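Local coordinates for transcriptional regulatory protein (Chlamydia trachomatis, PDB 3Q7R), which probably binds a repeated element in its own promoter DNA and may act as a global positive regulator of transcription, at residues L16-H21 / Y58-R63; D23-T28 / C39-Q44; E30-E35 / I107-I112; G73-V78 / S113-Q118; D90-D93 / W97-I100. All coordinates share one frame; numbering follows the deposited sequence. Where two conformers were deposited one is given.

Contact 1. Residues L16-H21 / Y58-R63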
# COMPACT_ATOMS: atom_id res chain seq x y z
N LEU A 16 15.30 -1.15 -5.35
CA LEU A 16 15.65 -2.39 -6.07
C LEU A 16 14.34 -3.06 -6.46
O LEU A 16 13.53 -3.35 -5.59
CB LEU A 16 16.45 -3.32 -5.16
CG LEU A 16 16.60 -4.76 -5.73
CD1 LEU A 16 17.42 -4.81 -7.01
CD2 LEU A 16 17.21 -5.75 -4.64
N LEU A 17 14.09 -3.27 -7.76
CA LEU A 17 12.93 -3.99 -8.25
C LEU A 17 13.35 -5.43 -8.47
O LEU A 17 14.29 -5.68 -9.24
CB LEU A 17 12.46 -3.39 -9.58
CG LEU A 17 11.30 -4.12 -10.25
CD1 LEU A 17 9.98 -3.92 -9.45
CD2 LEU A 17 11.10 -3.54 -11.69
N VAL A 18 12.65 -6.35 -7.81
CA VAL A 18 12.85 -7.77 -7.98
C VAL A 18 11.70 -8.27 -8.87
O VAL A 18 10.58 -8.46 -8.40
CB VAL A 18 12.85 -8.48 -6.65
CG1 VAL A 18 12.94 -10.01 -6.88
CG2 VAL A 18 14.07 -7.97 -5.78
N SER A 19 12.00 -8.40 -10.16
CA SER A 19 11.02 -8.72 -11.15
C SER A 19 11.71 -9.15 -12.43
O SER A 19 12.80 -8.71 -12.74
CB SER A 19 10.17 -7.49 -11.42
OG SER A 19 9.10 -7.76 -12.34
N GLU A 20 10.99 -9.96 -13.22
CA GLU A 20 11.34 -10.24 -14.63
C GLU A 20 10.65 -9.33 -15.63
O GLU A 20 10.85 -9.47 -16.83
CB GLU A 20 11.06 -11.70 -14.99
CG GLU A 20 11.95 -12.67 -14.14
CD GLU A 20 11.83 -14.14 -14.57
OE1 GLU A 20 10.95 -14.45 -15.42
OE2 GLU A 20 12.59 -14.97 -14.03
N HIS A 21 9.82 -8.39 -15.12
CA HIS A 21 9.16 -7.43 -16.00
C HIS A 21 10.12 -6.30 -16.36
O HIS A 21 10.02 -5.19 -15.82
CB HIS A 21 7.89 -6.92 -15.31
CG HIS A 21 6.79 -7.94 -15.31
ND1 HIS A 21 6.45 -8.74 -14.23
CD2 HIS A 21 5.97 -8.31 -16.32
CE1 HIS A 21 5.43 -9.52 -14.57
NE2 HIS A 21 5.13 -9.29 -15.83
N TYR A 58 5.20 -10.73 -6.11
CA TYR A 58 4.74 -11.77 -5.20
C TYR A 58 5.28 -13.15 -5.63
O TYR A 58 5.64 -13.99 -4.80
CB TYR A 58 3.22 -11.77 -5.14
CG TYR A 58 2.67 -12.79 -4.14
CD1 TYR A 58 2.76 -12.52 -2.76
CD2 TYR A 58 2.10 -13.97 -4.57
CE1 TYR A 58 2.25 -13.45 -1.83
CE2 TYR A 58 1.60 -14.91 -3.64
CZ TYR A 58 1.67 -14.59 -2.28
OH TYR A 58 1.15 -15.52 -1.36
N SER A 59 5.32 -13.42 -6.94
CA SER A 59 5.88 -14.67 -7.39
C SER A 59 7.35 -14.89 -7.05
O SER A 59 7.83 -16.04 -7.20
CB SER A 59 5.70 -14.87 -8.89
OG SER A 59 4.31 -14.97 -9.27
N LEU A 60 8.05 -13.85 -6.60
CA LEU A 60 9.46 -13.95 -6.23
C LEU A 60 9.64 -13.75 -4.73
O LEU A 60 10.77 -13.79 -4.23
CB LEU A 60 10.31 -12.98 -7.00
CG LEU A 60 10.35 -13.28 -8.51
CD1 LEU A 60 11.02 -12.11 -9.30
CD2 LEU A 60 11.06 -14.62 -8.70
N LEU A 61 8.52 -13.58 -4.01
CA LEU A 61 8.61 -13.25 -2.56
C LEU A 61 8.55 -14.55 -1.74
O LEU A 61 7.55 -15.26 -1.75
CB LEU A 61 7.43 -12.41 -2.14
CG LEU A 61 7.59 -11.89 -0.70
CD1 LEU A 61 8.61 -10.78 -0.52
CD2 LEU A 61 6.18 -11.37 -0.28
N PRO A 62 9.64 -14.93 -1.10
CA PRO A 62 9.54 -16.17 -0.28
C PRO A 62 8.38 -16.10 0.73
O PRO A 62 8.13 -15.07 1.36
CB PRO A 62 10.85 -16.16 0.53
CG PRO A 62 11.80 -15.36 -0.34
CD PRO A 62 10.94 -14.26 -0.92
N ARG A 63 7.70 -17.23 0.89
CA ARG A 63 6.48 -17.19 1.70
C ARG A 63 6.77 -17.13 3.18
O ARG A 63 5.85 -16.79 3.93
CB ARG A 63 5.68 -18.46 1.43
CG ARG A 63 4.85 -18.36 0.14
CD ARG A 63 3.55 -17.52 0.46
NE ARG A 63 2.70 -18.39 1.28
CZ ARG A 63 1.93 -19.35 0.77
NH1 ARG A 63 1.88 -19.53 -0.55
NH2 ARG A 63 1.20 -20.14 1.58
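V18, the last residue of strand 13-18, and L60, the last of the short 3-10 turn 58-60, face each other with their CA atoms 7.3 Å apart and no hydrogen bond between the two backbones. L60 carries this small contact almost alone. Its CG lies anti to the carbonyl carbon (chi1 -65°) and the chain then runs on extended, which brings the CD1 methyl over the end of the strand. CD1 rests against CG1 of V18 at 3.7 Å and against CA of S19 at 3.9 Å. The valine branch that receives it, CG1, is the one anti to the backbone N, and it also meets the CB of L60. The two side chains cross at a slant, methyl against methyl. The CB of S19 points away from the leucine. Its OG accepts the backbone N-H of H21 at 2.9 Å in a nearly straight bond (163°), closing an ST turn just where H21 takes the N-cap position of helix 22-31. The same hydroxyl also bonds to the carboxylate of E57, which bonds to ND1 of H21 as well. Two partners, H21 N and E57, thus fix the serine hydroxyl, and the loop is tied to the end of strand 51-57. This is the end of the parallel sheet where the strands' C-termini lie, in a CheY-like receiver fold. Classical receivers keep their acidic phosphorylation pocket here, between the loops after the first and third strands; in this atypical regulator, a serine-glutamate-histidine network lies here, and the leucine-valine contact joins the end of strand 13-18 to the loop after strand 51-57.

Contact 2. Residues D23-T28 / C39-Q44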
# COMPACT_ATOMS: atom_id res chain seq x y z
N ASP A 23 10.29 -4.52 -18.98
CA ASP A 23 9.66 -3.33 -19.59
C ASP A 23 9.08 -2.41 -18.52
O ASP A 23 9.26 -1.21 -18.57
CB ASP A 23 8.59 -3.72 -20.63
CG ASP A 23 7.59 -4.77 -20.12
OD1 ASP A 23 7.69 -5.33 -18.99
OD2 ASP A 23 6.65 -5.05 -20.91
N LEU A 24 8.43 -2.98 -17.51
CA LEU A 24 7.98 -2.20 -16.36
C LEU A 24 9.18 -1.46 -15.71
O LEU A 24 9.09 -0.30 -15.36
CB LEU A 24 7.27 -3.08 -15.32
CG LEU A 24 6.83 -2.38 -14.03
CD1 LEU A 24 5.72 -1.33 -14.28
CD2 LEU A 24 6.36 -3.45 -13.02
N PHE A 25 10.28 -2.17 -15.52
CA PHE A 25 11.47 -1.58 -14.94
C PHE A 25 11.99 -0.38 -15.72
O PHE A 25 12.17 0.72 -15.14
CB PHE A 25 12.59 -2.61 -14.85
CG PHE A 25 13.89 -2.02 -14.38
CD1 PHE A 25 14.03 -1.49 -13.09
CD2 PHE A 25 14.99 -1.97 -15.24
CE1 PHE A 25 15.25 -0.97 -12.67
CE2 PHE A 25 16.20 -1.44 -14.83
CZ PHE A 25 16.34 -0.93 -13.53
N PHE A 26 12.27 -0.58 -17.01
CA PHE A 26 12.89 0.49 -17.81
C PHE A 26 11.92 1.68 -17.92
O PHE A 26 12.34 2.83 -17.79
CB PHE A 26 13.34 -0.04 -19.18
CG PHE A 26 14.55 -0.93 -19.11
CD1 PHE A 26 15.73 -0.46 -18.54
CD2 PHE A 26 14.50 -2.23 -19.58
CE1 PHE A 26 16.85 -1.27 -18.44
CE2 PHE A 26 15.63 -3.05 -19.49
CZ PHE A 26 16.78 -2.57 -18.92
N GLN A 27 10.62 1.41 -18.07
CA GLN A 27 9.65 2.48 -18.24
C GLN A 27 9.42 3.24 -16.94
O GLN A 27 9.24 4.47 -16.97
CB GLN A 27 8.33 1.94 -18.79
CG GLN A 27 8.55 1.48 -20.23
CD GLN A 27 7.32 0.92 -20.85
OE1 GLN A 27 6.21 1.36 -20.55
NE2 GLN A 27 7.49 -0.05 -21.75
N THR A 28 9.44 2.53 -15.80
CA THR A 28 9.28 3.20 -14.53
C THR A 28 10.52 4.04 -14.23
O THR A 28 10.41 5.15 -13.77
CB THR A 28 9.03 2.19 -13.40
OG1 THR A 28 7.81 1.49 -13.67
CG2 THR A 28 8.87 2.94 -12.07
N CYS A 39 17.22 3.43 -9.56
CA CYS A 39 16.56 2.14 -9.63
C CYS A 39 17.48 1.09 -10.23
O CYS A 39 18.23 1.37 -11.17
CB CYS A 39 15.31 2.23 -10.51
SG CYS A 39 14.15 3.44 -9.94
N THR A 40 17.39 -0.12 -9.69
CA THR A 40 18.10 -1.25 -10.29
C THR A 40 17.15 -2.44 -10.22
O THR A 40 16.11 -2.35 -9.56
CB THR A 40 19.38 -1.57 -9.52
OG1 THR A 40 19.07 -1.96 -8.18
CG2 THR A 40 20.33 -0.33 -9.53
N ILE A 41 17.52 -3.51 -10.93
CA ILE A 41 16.66 -4.66 -11.09
C ILE A 41 17.40 -5.96 -10.78
O ILE A 41 18.60 -6.13 -11.04
CB ILE A 41 16.05 -4.69 -12.51
CG1 ILE A 41 14.89 -5.71 -12.60
CG2 ILE A 41 17.15 -4.96 -13.57
CD1 ILE A 41 14.21 -5.78 -13.99
N GLY A 42 16.69 -6.93 -10.19
CA GLY A 42 17.26 -8.23 -9.98
C GLY A 42 16.15 -9.26 -10.16
O GLY A 42 15.00 -8.85 -10.17
N GLN A 43 16.49 -10.54 -10.32
CA GLN A 43 15.49 -11.56 -10.58
C GLN A 43 15.25 -12.51 -9.44
O GLN A 43 14.58 -13.51 -9.62
CB GLN A 43 15.84 -12.34 -11.88
CG GLN A 43 15.48 -11.54 -13.11
CD GLN A 43 16.38 -10.37 -13.35
OE1 GLN A 43 17.61 -10.53 -13.52
NE2 GLN A 43 15.77 -9.17 -13.47
N GLN A 44 15.85 -12.26 -8.26
CA GLN A 44 15.55 -13.10 -7.11
C GLN A 44 15.53 -12.22 -5.87
O GLN A 44 16.17 -11.18 -5.82
CB GLN A 44 16.59 -14.23 -6.92
CG GLN A 44 17.98 -13.86 -6.37
CD GLN A 44 18.98 -13.29 -7.40
OE1 GLN A 44 18.86 -13.53 -8.60
NE2 GLN A 44 19.99 -12.54 -6.92
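One face of the F25 ring is filled by I41: CB of the isoleucine stands 3.6 Å from the ring centroid, only 5° off the normal, a clean CH-pi contact. At the ring's edge, near its plane, lies the carbonyl of C39, with its O 3.8 Å from CZ. T40 comes in obliquely, its carbonyl carbon 3.4 Å from CE1. Within the helix, CD2 of F25 lies over one face of the F26 ring, offset toward its rim. F25 reaches the strand because its CG is anti to the backbone N (chi1 174°), and I41 spreads both branches over that one face. CG2 sits by CE2 and CD2, while the extended other arm carries CD1 back to CB of F25 at 3.7 Å. C39 adds its CB beside CE1. Helix 22-31 and strand 37-42 run antiparallel here, segment axes at 173° and 9.3 Å apart, as the helix and second strand of a beta-alpha-beta unit do. L17 of the neighbouring strand also touches the ring. On the helix, OG1 and N of T28 reach the carbonyl O of L24 from opposite faces. No hydrogen bond crosses between the segments: dispersion and CH-pi packing hold them, with the ring also against carbonyl groups of the strand, whose backbone at T40 and G42 bonds instead to strand 13-18.

Contact 3. Residues E30-E35 / I107-I112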
# COMPACT_ATOMS: atom_id res chain seq x y z
N GLU A 30 12.57 5.57 -16.17
CA GLU A 30 12.61 6.81 -16.94
C GLU A 30 11.63 7.87 -16.45
O GLU A 30 11.78 9.04 -16.76
CB GLU A 30 12.43 6.53 -18.43
CG GLU A 30 11.17 5.81 -18.86
CD GLU A 30 11.22 5.41 -20.33
OE1 GLU A 30 12.34 5.41 -20.90
OE2 GLU A 30 10.16 5.10 -20.93
N LEU A 31 10.62 7.47 -15.68
CA LEU A 31 9.68 8.45 -15.12
C LEU A 31 10.15 9.03 -13.80
O LEU A 31 9.60 10.04 -13.35
CB LEU A 31 8.30 7.81 -14.93
CG LEU A 31 7.63 7.32 -16.23
CD1 LEU A 31 6.34 6.56 -15.95
CD2 LEU A 31 7.37 8.50 -17.18
N LEU A 32 11.11 8.37 -13.16
CA LEU A 32 11.59 8.80 -11.84
C LEU A 32 12.73 9.79 -12.03
O LEU A 32 13.56 9.61 -12.92
CB LEU A 32 12.07 7.61 -11.00
CG LEU A 32 10.94 6.74 -10.41
CD1 LEU A 32 11.45 5.45 -9.84
CD2 LEU A 32 10.18 7.53 -9.35
N ASN A 33 12.76 10.85 -11.23
CA ASN A 33 13.84 11.85 -11.31
C ASN A 33 15.08 11.21 -10.70
O ASN A 33 15.03 10.82 -9.53
CB ASN A 33 13.47 13.10 -10.54
CG ASN A 33 14.61 14.09 -10.43
OD1 ASN A 33 15.70 13.85 -10.96
ND2 ASN A 33 14.38 15.19 -9.74
N PRO A 34 16.16 11.04 -11.49
CA PRO A 34 17.30 10.26 -11.00
C PRO A 34 18.06 10.97 -9.88
O PRO A 34 18.84 10.34 -9.18
CB PRO A 34 18.18 10.08 -12.25
CG PRO A 34 17.84 11.25 -13.12
CD PRO A 34 16.37 11.52 -12.87
N GLU A 35 17.82 12.26 -9.70
CA GLU A 35 18.42 12.97 -8.57
C GLU A 35 17.78 12.52 -7.25
O GLU A 35 18.40 12.63 -6.19
CB GLU A 35 18.27 14.48 -8.76
CG GLU A 35 19.03 15.02 -9.96
CD GLU A 35 18.90 16.52 -10.13
OE1 GLU A 35 18.12 17.16 -9.38
OE2 GLU A 35 19.58 17.05 -11.03
N ILE A 107 1.77 4.21 -12.39
CA ILE A 107 1.35 3.84 -11.03
C ILE A 107 2.55 3.48 -10.20
O ILE A 107 2.63 3.89 -9.05
CB ILE A 107 0.40 2.69 -11.11
CG1 ILE A 107 -0.91 3.20 -11.72
CG2 ILE A 107 0.17 2.05 -9.71
CD1 ILE A 107 -1.94 2.13 -11.98
N LEU A 108 3.45 2.67 -10.75
CA LEU A 108 4.57 2.23 -9.92
C LEU A 108 5.45 3.44 -9.54
O LEU A 108 5.93 3.55 -8.39
CB LEU A 108 5.38 1.14 -10.64
CG LEU A 108 6.56 0.63 -9.84
CD1 LEU A 108 6.14 -0.01 -8.46
CD2 LEU A 108 7.34 -0.41 -10.64
N LYS A 109 5.68 4.36 -10.49
CA LYS A 109 6.43 5.56 -10.16
C LYS A 109 5.79 6.34 -9.02
O LYS A 109 6.47 6.79 -8.09
CB LYS A 109 6.51 6.47 -11.41
CG LYS A 109 7.23 7.82 -11.17
CD LYS A 109 6.23 8.93 -10.88
CE LYS A 109 6.83 10.34 -11.11
NZ LYS A 109 5.93 11.39 -10.56
N SER A 110 4.47 6.49 -9.07
CA SER A 110 3.77 7.25 -8.03
C SER A 110 3.80 6.53 -6.70
O SER A 110 3.90 7.16 -5.64
CB SER A 110 2.32 7.57 -8.46
OG SER A 110 2.33 8.50 -9.55
N ALA A 111 3.70 5.20 -6.75
CA ALA A 111 3.69 4.43 -5.53
C ALA A 111 5.05 4.46 -4.85
O ALA A 111 5.12 4.55 -3.63
CB ALA A 111 3.30 2.97 -5.84
N ILE A 112 6.12 4.26 -5.62
CA ILE A 112 7.47 4.33 -5.07
C ILE A 112 7.70 5.70 -4.45
O ILE A 112 8.22 5.82 -3.34
CB ILE A 112 8.49 4.09 -6.23
CG1 ILE A 112 8.50 2.62 -6.63
CG2 ILE A 112 9.89 4.59 -5.86
CD1 ILE A 112 9.26 2.39 -7.99
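In the receiver fold the first and last helices share one side of the sheet, and L31 and L32, near the end of helix 22-31, meet K109 of helix 105-118 there. The nearest CA pair, L32 and K109, is 6.3 Å apart. K109 touches with its aliphatic part. Its CG is anti to the backbone N (chi1 177°), after which the chain bends sharply at chi2 (-96°), turning the rest of the lysine along the end of the first helix. CG makes the close contacts: CD2 of L32 sits 3.5 Å from it, a snug carbon-carbon approach, and CB of L31 lies 3.9 Å away. Further out, CE passes the carbonyl O of L31 at 3.6 Å. L32 and K109 run past one another head to tail, whereas L32 meets I112 at about a right angle, CD1 to CD1 at 4.2 Å. Just beyond, N33 shapes the exit from the helix with an Asx turn, its OD1 accepting the N-H of E35 at 2.9 Å from well above the amide's carbonyl plane. L32 continues inward onto Y37 and C39 of strand 37-42, and I112 onto T28 of the first helix. On another side of helix 105-118, S110 hydrogen-bonds to D93 of the second subunit and A111 packs on W97 of that subunit, so the helix lies between the rest of its own domain and the second subunit.

Contact 4. Residues G73-V78 / S113-Q118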
# COMPACT_ATOMS: atom_id res chain seq x y z
N GLY A 73 16.04 -3.05 8.40
CA GLY A 73 16.46 -3.30 7.04
C GLY A 73 15.62 -2.49 6.04
O GLY A 73 14.96 -1.56 6.42
N SER A 74 15.65 -2.91 4.77
CA SER A 74 14.92 -2.25 3.69
C SER A 74 13.41 -2.42 3.87
O SER A 74 12.95 -3.47 4.29
CB SER A 74 15.28 -2.89 2.34
OG SER A 74 16.67 -2.91 2.06
N PHE A 75 12.62 -1.40 3.49
CA PHE A 75 11.18 -1.61 3.31
C PHE A 75 10.95 -2.50 2.09
O PHE A 75 11.79 -2.56 1.19
CB PHE A 75 10.50 -0.27 3.06
CG PHE A 75 10.65 0.71 4.18
CD1 PHE A 75 9.92 0.50 5.33
CD2 PHE A 75 11.49 1.80 4.08
CE1 PHE A 75 10.04 1.38 6.41
CE2 PHE A 75 11.60 2.69 5.15
CZ PHE A 75 10.86 2.46 6.31
N VAL A 76 9.81 -3.19 2.08
CA VAL A 76 9.42 -4.02 0.90
C VAL A 76 7.99 -3.74 0.47
O VAL A 76 7.07 -3.78 1.31
CB VAL A 76 9.58 -5.52 1.21
CG1 VAL A 76 9.10 -6.33 -0.01
CG2 VAL A 76 11.08 -5.89 1.51
N LEU A 77 7.78 -3.42 -0.82
CA LEU A 77 6.44 -3.27 -1.37
C LEU A 77 6.25 -4.41 -2.33
O LEU A 77 7.15 -4.66 -3.16
CB LEU A 77 6.36 -1.93 -2.16
CG LEU A 77 5.10 -1.67 -3.00
CD1 LEU A 77 3.90 -1.44 -2.09
CD2 LEU A 77 5.33 -0.42 -3.87
N VAL A 78 5.11 -5.08 -2.26
CA VAL A 78 4.90 -6.31 -3.04
C VAL A 78 3.97 -6.06 -4.23
O VAL A 78 3.00 -5.32 -4.13
CB VAL A 78 4.32 -7.39 -2.12
CG1 VAL A 78 3.86 -8.59 -2.93
CG2 VAL A 78 5.34 -7.76 -1.05
N SER A 113 7.26 6.74 -5.14
CA SER A 113 7.43 8.11 -4.63
C SER A 113 6.65 8.35 -3.33
O SER A 113 7.15 8.99 -2.39
CB SER A 113 7.03 9.13 -5.71
OG SER A 113 7.84 8.97 -6.86
N LEU A 114 5.43 7.84 -3.26
CA LEU A 114 4.62 8.00 -2.05
C LEU A 114 5.23 7.20 -0.91
O LEU A 114 5.34 7.70 0.21
CB LEU A 114 3.18 7.55 -2.28
CG LEU A 114 2.27 7.59 -1.04
CD1 LEU A 114 2.19 9.00 -0.42
CD2 LEU A 114 0.86 7.14 -1.41
N PHE A 115 5.61 5.95 -1.18
CA PHE A 115 6.11 5.09 -0.12
C PHE A 115 7.35 5.70 0.53
O PHE A 115 7.47 5.77 1.76
CB PHE A 115 6.44 3.71 -0.70
CG PHE A 115 6.63 2.64 0.34
CD1 PHE A 115 5.72 1.61 0.44
CD2 PHE A 115 7.69 2.69 1.23
CE1 PHE A 115 5.87 0.61 1.43
CE2 PHE A 115 7.83 1.71 2.22
CZ PHE A 115 6.93 0.69 2.32
N LEU A 116 8.28 6.14 -0.31
CA LEU A 116 9.54 6.70 0.20
C LEU A 116 9.35 8.06 0.85
O LEU A 116 10.16 8.45 1.68
CB LEU A 116 10.60 6.75 -0.91
CG LEU A 116 11.16 5.37 -1.26
CD1 LEU A 116 12.03 5.42 -2.49
CD2 LEU A 116 11.90 4.81 -0.05
N SER A 117 8.29 8.80 0.50
CA SER A 117 8.07 10.10 1.14
C SER A 117 7.46 9.92 2.53
O SER A 117 7.76 10.68 3.45
CB SER A 117 7.18 11.00 0.26
OG SER A 117 5.84 10.56 0.23
N GLN A 118 6.66 8.87 2.70
CA GLN A 118 6.00 8.59 3.96
C GLN A 118 6.90 7.88 4.98
O GLN A 118 6.73 8.05 6.18
CB GLN A 118 4.79 7.68 3.71
CG GLN A 118 3.56 8.34 3.11
CD GLN A 118 2.43 7.33 3.00
OE1 GLN A 118 2.67 6.13 3.17
NE2 GLN A 118 1.21 7.81 2.75
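F115 turns an edge toward the face of F75 in an offset edge-to-face pair, ring planes at 61° and centroids 5.6 Å apart. The working corner of F115 is CE2, which presses on the root of the other side chain: 3.4 Å from CB of F75 and 3.6 Å from its CG. CZ follows behind, near the same CB. F115 reaches out from its helix with CG anti to the backbone N (chi1 -165°), while F75 has its CG beside the backbone N (chi1 -61°), which turns its ring to receive the edge of F115 on a face. L77 CD1 also comes to CD1 of F115, obliquely, at 4.4 Å, a looser touch. F75 and L77, two apart on strand 75-80, point to the same side of the sheet, and helix 105-118, the closing helix of the receiver's alternating beta-alpha chain, lies over that side. L53 of the neighbouring strand touches both phenylalanines, and the ring of H119 meets both as well. W97 of the second subunit packs on L114 and on F115 itself, and its indole NE1 hydrogen-bonds to OE1 of Q118.

Contact 5. Residues D90-D93 / W97-I100. With EDO (1,2-ethanediol), chain C.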
# COMPACT_ATOMS: atom_id res chain seq x y z
N ASP A 90 -2.56 -12.49 4.42
CA ASP A 90 -1.23 -13.02 4.81
C ASP A 90 -0.10 -11.99 4.56
O ASP A 90 0.77 -11.79 5.44
CB ASP A 90 -0.95 -14.33 4.05
CG ASP A 90 0.42 -14.90 4.35
OD1 ASP A 90 0.61 -15.40 5.47
OD2 ASP A 90 1.26 -14.86 3.44
N LEU A 91 -0.17 -11.28 3.41
CA LEU A 91 0.85 -10.25 3.13
C LEU A 91 0.80 -9.16 4.17
O LEU A 91 1.85 -8.77 4.74
CB LEU A 91 0.66 -9.59 1.76
CG LEU A 91 1.17 -10.44 0.59
CD1 LEU A 91 0.69 -9.79 -0.73
CD2 LEU A 91 2.74 -10.59 0.59
N LEU A 92 -0.40 -8.68 4.46
CA LEU A 92 -0.53 -7.54 5.38
C LEU A 92 -0.05 -7.96 6.80
O LEU A 92 0.64 -7.20 7.50
CB LEU A 92 -1.97 -7.08 5.43
CG LEU A 92 -2.47 -6.48 4.09
CD1 LEU A 92 -4.03 -6.42 4.11
CD2 LEU A 92 -1.86 -5.06 3.82
N ASP A 93 -0.43 -9.17 7.19
CA ASP A 93 -0.07 -9.64 8.52
C ASP A 93 1.44 -9.89 8.65
O ASP A 93 1.99 -9.81 9.76
CB ASP A 93 -0.82 -10.94 8.86
CG ASP A 93 -2.31 -10.72 9.18
OD1 ASP A 93 -2.74 -9.56 9.27
OD2 ASP A 93 -3.01 -11.76 9.38
N TRP A 97 2.83 -4.14 2.54
CA TRP A 97 1.85 -3.48 1.73
C TRP A 97 2.02 -3.96 0.26
O TRP A 97 3.08 -4.49 -0.10
CB TRP A 97 1.99 -1.93 1.85
CG TRP A 97 0.95 -1.14 1.10
CD1 TRP A 97 1.16 -0.17 0.15
CD2 TRP A 97 -0.47 -1.23 1.25
NE1 TRP A 97 -0.05 0.34 -0.32
CE2 TRP A 97 -1.06 -0.29 0.34
CE3 TRP A 97 -1.29 -2.01 2.04
CZ2 TRP A 97 -2.44 -0.14 0.20
CZ3 TRP A 97 -2.70 -1.85 1.91
CH2 TRP A 97 -3.24 -0.92 0.99
N TYR A 98 1.00 -3.74 -0.57
CA TYR A 98 1.05 -4.33 -1.93
C TYR A 98 0.20 -3.53 -2.90
O TYR A 98 -0.65 -2.73 -2.46
CB TYR A 98 0.54 -5.82 -1.96
CG TYR A 98 -0.86 -5.97 -1.42
CD1 TYR A 98 -1.96 -5.72 -2.20
CD2 TYR A 98 -1.05 -6.37 -0.08
CE1 TYR A 98 -3.26 -5.86 -1.67
CE2 TYR A 98 -2.32 -6.50 0.46
CZ TYR A 98 -3.40 -6.21 -0.32
OH TYR A 98 -4.71 -6.33 0.19
N LEU A 99 0.51 -3.68 -4.18
CA LEU A 99 -0.34 -3.21 -5.28
C LEU A 99 -0.77 -4.46 -6.02
O LEU A 99 0.05 -5.40 -6.18
CB LEU A 99 0.45 -2.36 -6.29
CG LEU A 99 1.03 -1.06 -5.72
CD1 LEU A 99 1.96 -0.37 -6.72
CD2 LEU A 99 -0.17 -0.17 -5.38
N ILE A 100 -2.00 -4.47 -6.57
CA ILE A 100 -2.49 -5.58 -7.37
C ILE A 100 -2.60 -5.08 -8.80
O ILE A 100 -3.05 -3.92 -9.03
CB ILE A 100 -3.83 -6.12 -6.87
CG1 ILE A 100 -3.65 -6.60 -5.42
CG2 ILE A 100 -4.34 -7.23 -7.83
CD1 ILE A 100 -4.91 -7.35 -4.83
C1 EDO C . -5.06 -3.11 -3.99
O1 EDO C . -6.35 -3.72 -3.97
C2 EDO C . -4.92 -2.48 -5.38
O2 EDO C . -3.55 -2.22 -5.64
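L92 wedges between W97 and Y98, and this is where the contact is tight. Its CG stands 3.6 Å from CE2 at the edge of the Y98 ring, near the ring plane, and the leucine crosses the tyrosine at about a right angle. Its CD2 reaches the rim of the indole, 3.6 Å from CE3 of W97 and again close to the plane; here leucine and indole run alongside in the same sense. Y98 can turn back to the helix because its CG sits between the backbone N and the carbonyl carbon (chi1 56°), the crowded position, which swings the ring edge toward L92 of helix 85-93. Helix and strand are successive parts of a beta-alpha-beta unit with strand 75-80. The looser part begins at L91, whose CD1 lies 3.9 Å from CD2 of Y98. At the far end, where the helix no longer reaches, 1,2-ethanediol, probably from the crystallisation liquor, accepts the backbone N-H of I100 through O2 at 2.9 Å (164°), and its C1 comes 4.0 Å from CE1 of Y98. The diol is also hydrogen-bonded to I100 N of the second subunit, and W97 meets W97 of that subunit edge-to-face. D90 and D93 lie on the helix beyond the contact, held by R94 and by S110 of the second subunit. Chemically, then, hydrophobic wedging joins helix to strand, while the backbone of this outermost strand offers its N-H to a small polar molecule at the dimer interface.

How the contacts relate
Contacts 1, 2, 4 and 5 each involve a strand of one parallel sheet, while contact 3 joins two helices on one side of it. Contacts 1 and 2, centres about 10 Å apart, share neighbouring strands, L17 N to T40 O at 2.9 Å. Contacts 2 and 3 both use helix 22-31, and SG of C39 touches CD1 of L32 at 3.4 Å. Contact 3 passes helix 105-118 on to contact 4. Strands 75-80 and 97-100 then join contacts 4 and 5, V78 O to L99 N at 3.0 Å. Contact 1 also reaches contact 5 through L61 and L91. Contacts 3, 4 and 5 all meet the second subunit, and the diol is bound at contact 5, at I100 N of both subunits, whereas contact 1 borders E57 at the classical receiver pocket.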